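DR2417 (Deinococcus radiodurans, PDB 4XWT) probably degrades and matures RNA as a metal-dependent RNase J, a 5'-3' exonuclease of the metallo-beta-lactamase superfamily that may also cut internally. Local coordinates at residues A[149-154]-A[174-179]. Residues are numbered along the deposited sequence; the frame is centred on the assembly and turned at random.
Sequences FCMTHS and GDFKID. With ZN (zinc ion), chain C; ZN (zinc ion), chain D.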
ATOM      1  N   PHE A 149       7.595  -2.431 -35.748  1.00 38.52           N
ATOM      2  CA  PHE A 149       8.681  -3.372 -35.523  1.00 37.10           C
ATOM      3  C   PHE A 149       8.521  -4.057 -34.165  1.00 44.47           C
ATOM      4  O   PHE A 149       7.888  -3.527 -33.237  1.00 41.14           O
ATOM      5  CB  PHE A 149      10.056  -2.679 -35.647  1.00 40.51           C
ATOM      6  CG  PHE A 149      10.321  -1.640 -34.597  1.00 37.50           C
ATOM      7  CD1 PHE A 149      10.865  -2.002 -33.371  1.00 43.04           C
ATOM      8  CD2 PHE A 149      10.045  -0.295 -34.838  1.00 41.56           C
ATOM      9  CE1 PHE A 149      11.111  -1.046 -32.387  1.00 41.84           C
ATOM     10  CE2 PHE A 149      10.293   0.665 -33.854  1.00 37.35           C
ATOM     11  CZ  PHE A 149      10.824   0.283 -32.635  1.00 37.03           C
ATOM     12  N   CYS A 150       9.113  -5.237 -34.057  1.00 41.12           N
ATOM     13  CA  CYS A 150       8.892  -6.090 -32.916  1.00 42.90           C
ATOM     14  C   CYS A 150       9.770  -5.686 -31.740  1.00 42.69           C
ATOM     15  O   CYS A 150      10.982  -5.469 -31.876  1.00 41.05           O
ATOM     16  CB  CYS A 150       9.140  -7.554 -33.291  1.00 41.55           C
ATOM     17  SG  CYS A 150       8.845  -8.750 -31.961  1.00 46.36           S
ATOM     18  N   MET A 151       9.117  -5.568 -30.589  1.00 31.40           N
ATOM     19  CA  MET A 151       9.805  -5.460 -29.310  1.00 33.03           C
ATOM     20  C   MET A 151       9.209  -6.481 -28.351  1.00 33.03           C
ATOM     21  O   MET A 151       7.983  -6.552 -28.185  1.00 33.16           O
ATOM     22  CB  MET A 151       9.693  -4.043 -28.747  1.00 35.56           C
ATOM     23  CG  MET A 151      10.403  -3.003 -29.597  1.00 41.37           C
ATOM     24  SD  MET A 151      12.200  -3.197 -29.593  1.00 45.32           S
ATOM     25  CE  MET A 151      12.615  -2.146 -28.195  1.00 59.45           C
ATOM     26  N   THR A 152      10.069  -7.294 -27.747  1.00 31.22           N
ATOM     27  CA  THR A 152       9.614  -8.253 -26.758  1.00 29.34           C
ATOM     28  C   THR A 152       9.011  -7.517 -25.584  1.00 32.76           C
ATOM     29  O   THR A 152       9.522  -6.481 -25.161  1.00 28.25           O
ATOM     30  CB  THR A 152      10.740  -9.146 -26.242  1.00 31.06           C
ATOM     31  OG1 THR A 152      11.880  -8.334 -25.909  1.00 31.99           O
ATOM     32  CG2 THR A 152      11.133 -10.200 -27.319  1.00 32.69           C
ATOM     33  N   HIS A 153       7.919  -8.059 -25.061  1.00 31.48           N
ATOM     34  CA  HIS A 153       7.270  -7.463 -23.893  1.00 34.80           C
ATOM     35  C   HIS A 153       6.614  -8.619 -23.119  1.00 33.11           C
ATOM     36  O   HIS A 153       6.935  -9.777 -23.383  1.00 37.18           O
ATOM     37  CB  HIS A 153       6.283  -6.367 -24.363  1.00 26.18           C
ATOM     38  CG  HIS A 153       5.612  -5.610 -23.259  1.00 33.34           C
ATOM     39  ND1 HIS A 153       6.244  -5.286 -22.072  1.00 30.61           N
ATOM     40  CD2 HIS A 153       4.352  -5.116 -23.160  1.00 28.92           C
ATOM     41  CE1 HIS A 153       5.402  -4.625 -21.297  1.00 30.51           C
ATOM     42  NE2 HIS A 153       4.246  -4.511 -21.932  1.00 26.58           N
ATOM     43  N   SER A 154       5.722  -8.329 -22.176  1.00 32.96           N
ATOM     44  CA  SER A 154       5.080  -9.375 -21.368  1.00 32.20           C
ATOM     45  C   SER A 154       3.760  -9.850 -21.994  1.00 38.79           C
ATOM     46  O   SER A 154       3.006 -10.631 -21.388  1.00 34.60           O
ATOM     47  CB  SER A 154       4.822  -8.853 -19.959  1.00 29.15           C
ATOM     48  OG  SER A 154       4.050  -7.672 -20.090  1.00 34.22           O
ATOM     49  N   GLY A 174       7.501   1.725 -27.781  1.00 29.66           N
ATOM     50  CA  GLY A 174       6.370   1.099 -27.143  1.00 31.65           C
ATOM     51  C   GLY A 174       6.820   0.605 -25.773  1.00 29.61           C
ATOM     52  O   GLY A 174       7.858   1.039 -25.264  1.00 30.64           O
ATOM     53  N   ASP A 175       6.032  -0.277 -25.168  1.00 30.51           N
ATOM     54  CA  ASP A 175       6.474  -1.026 -23.994  1.00 31.17           C
ATOM     55  C   ASP A 175       7.501  -2.065 -24.415  1.00 31.39           C
ATOM     56  O   ASP A 175       7.278  -2.766 -25.401  1.00 33.52           O
ATOM     57  CB  ASP A 175       5.302  -1.742 -23.313  1.00 31.90           C
ATOM     58  CG  ASP A 175       4.366  -0.800 -22.575  1.00 32.24           C
ATOM     59  OD1 ASP A 175       4.250   0.391 -22.986  1.00 26.79           O
ATOM     60  OD2 ASP A 175       3.742  -1.292 -21.598  1.00 24.51           O
ATOM     61  N   PHE A 176       8.603  -2.198 -23.681  1.00 31.66           N
ATOM     62  CA  PHE A 176       9.566  -3.241 -24.023  1.00 33.85           C
ATOM     63  C   PHE A 176      10.512  -3.686 -22.932  1.00 31.46           C
ATOM     64  O   PHE A 176      10.823  -2.955 -22.001  1.00 29.65           O
ATOM     65  CB  PHE A 176      10.429  -2.796 -25.200  1.00 34.29           C
ATOM     66  CG  PHE A 176      11.586  -1.908 -24.816  1.00 28.84           C
ATOM     67  CD1 PHE A 176      11.390  -0.560 -24.579  1.00 29.99           C
ATOM     68  CD2 PHE A 176      12.881  -2.415 -24.744  1.00 29.83           C
ATOM     69  CE1 PHE A 176      12.452   0.271 -24.265  1.00 31.48           C
ATOM     70  CE2 PHE A 176      13.968  -1.588 -24.429  1.00 34.43           C
ATOM     71  CZ  PHE A 176      13.752  -0.242 -24.184  1.00 32.57           C
ATOM     72  N   LYS A 177      10.992  -4.910 -23.114  1.00 31.39           N
ATOM     73  CA  LYS A 177      12.253  -5.365 -22.560  1.00 26.99           C
ATOM     74  C   LYS A 177      13.053  -5.928 -23.714  1.00 36.33           C
ATOM     75  O   LYS A 177      12.533  -6.111 -24.812  1.00 34.85           O
ATOM     76  CB  LYS A 177      12.039  -6.438 -21.496  1.00 27.33           C
ATOM     77  CG  LYS A 177      11.282  -7.617 -22.061  1.00 36.17           C
ATOM     78  CD  LYS A 177      10.788  -8.595 -21.001  1.00 32.14           C
ATOM     79  CE  LYS A 177      11.941  -9.318 -20.313  1.00 39.11           C
ATOM     80  NZ  LYS A 177      11.451 -10.547 -19.640  1.00 44.34           N
ATOM     81  N   ILE A 178      14.319  -6.225 -23.467  1.00 32.26           N
ATOM     82  CA  ILE A 178      15.101  -6.926 -24.469  1.00 31.95           C
ATOM     83  C   ILE A 178      15.312  -8.344 -23.979  1.00 34.53           C
ATOM     84  O   ILE A 178      16.291  -8.625 -23.290  1.00 44.14           O
ATOM     85  CB  ILE A 178      16.455  -6.260 -24.738  1.00 33.36           C
ATOM     86  CG1 ILE A 178      16.260  -4.788 -25.108  1.00 41.57           C
ATOM     87  CG2 ILE A 178      17.195  -7.006 -25.857  1.00 43.85           C
ATOM     88  CD1 ILE A 178      17.552  -4.072 -25.481  1.00 40.05           C
ATOM     89  N   ASP A 179      14.378  -9.226 -24.320  1.00 32.94           N
ATOM     90  CA  ASP A 179      14.431 -10.618 -23.906  1.00 34.75           C
ATOM     91  C   ASP A 179      15.001 -11.472 -25.041  1.00 39.60           C
ATOM     92  O   ASP A 179      14.377 -11.593 -26.102  1.00 36.09           O
ATOM     93  CB  ASP A 179      13.029 -11.110 -23.513  1.00 36.41           C
ATOM     94  CG  ASP A 179      13.061 -12.373 -22.658  1.00 38.42           C
ATOM     95  OD1 ASP A 179      13.989 -13.194 -22.824  1.00 42.76           O
ATOM     96  OD2 ASP A 179      12.154 -12.551 -21.814  1.00 38.56           O
TER
HETATM   97 ZN    ZN C 601       2.382  -3.280 -21.523  1.00 36.57          ZN
HETATM   98 ZN    ZN D 602       2.111  -0.130 -20.652  1.00 32.82          ZN
HETATM   99  O   HOH W   1      14.512  -9.550 -27.803  1.00 33.71           O
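His153 and Asp175 meet at a two-zinc centre, where the CB of Asp175 lies over one face of the imidazole, 3.4 Å from its centroid. With CG anti to the backbone N (chi1 -176°), His153 extends its ring so that NE2 binds the chain C zinc ion at 2.3 Å. The other nitrogen, ND1, donates to the Gly380 carbonyl; imidazole suits this place because it offers one nitrogen to zinc and an N-H to a carbonyl, fixing the ring's rotation at two points. Asp175 turns its carboxylate 77° from the imidazole plane. Its OD2 bridges the chain C and chain D zincs, a single anionic oxygen serving two cations; His84 and His86 complete the first site, Asp88, His89 and His403 the second.

Next along the chain from His153, Thr152 accepts Lys177 N at its carbonyl O. A threonine hydroxyl can donate and accept at once: OG1, set between the backbone N and the carbonyl carbon, donates to Lys177 O at 2.6 Å from above the carbonyl plane, accepts an almost straight bond from Asp179 N, and also bonds Ser190 OG. At Met151, the flexible, bent chain lays CE over the Phe176 ring face, a CH-pi contact; Leu387 and Ile390 of helix 384-394 also touch Phe176. The shared OD2 would help offset repulsion between the zinc ions, and the Thr152 bonds, adjoining His153 and near Asp175, probably help position both ligands.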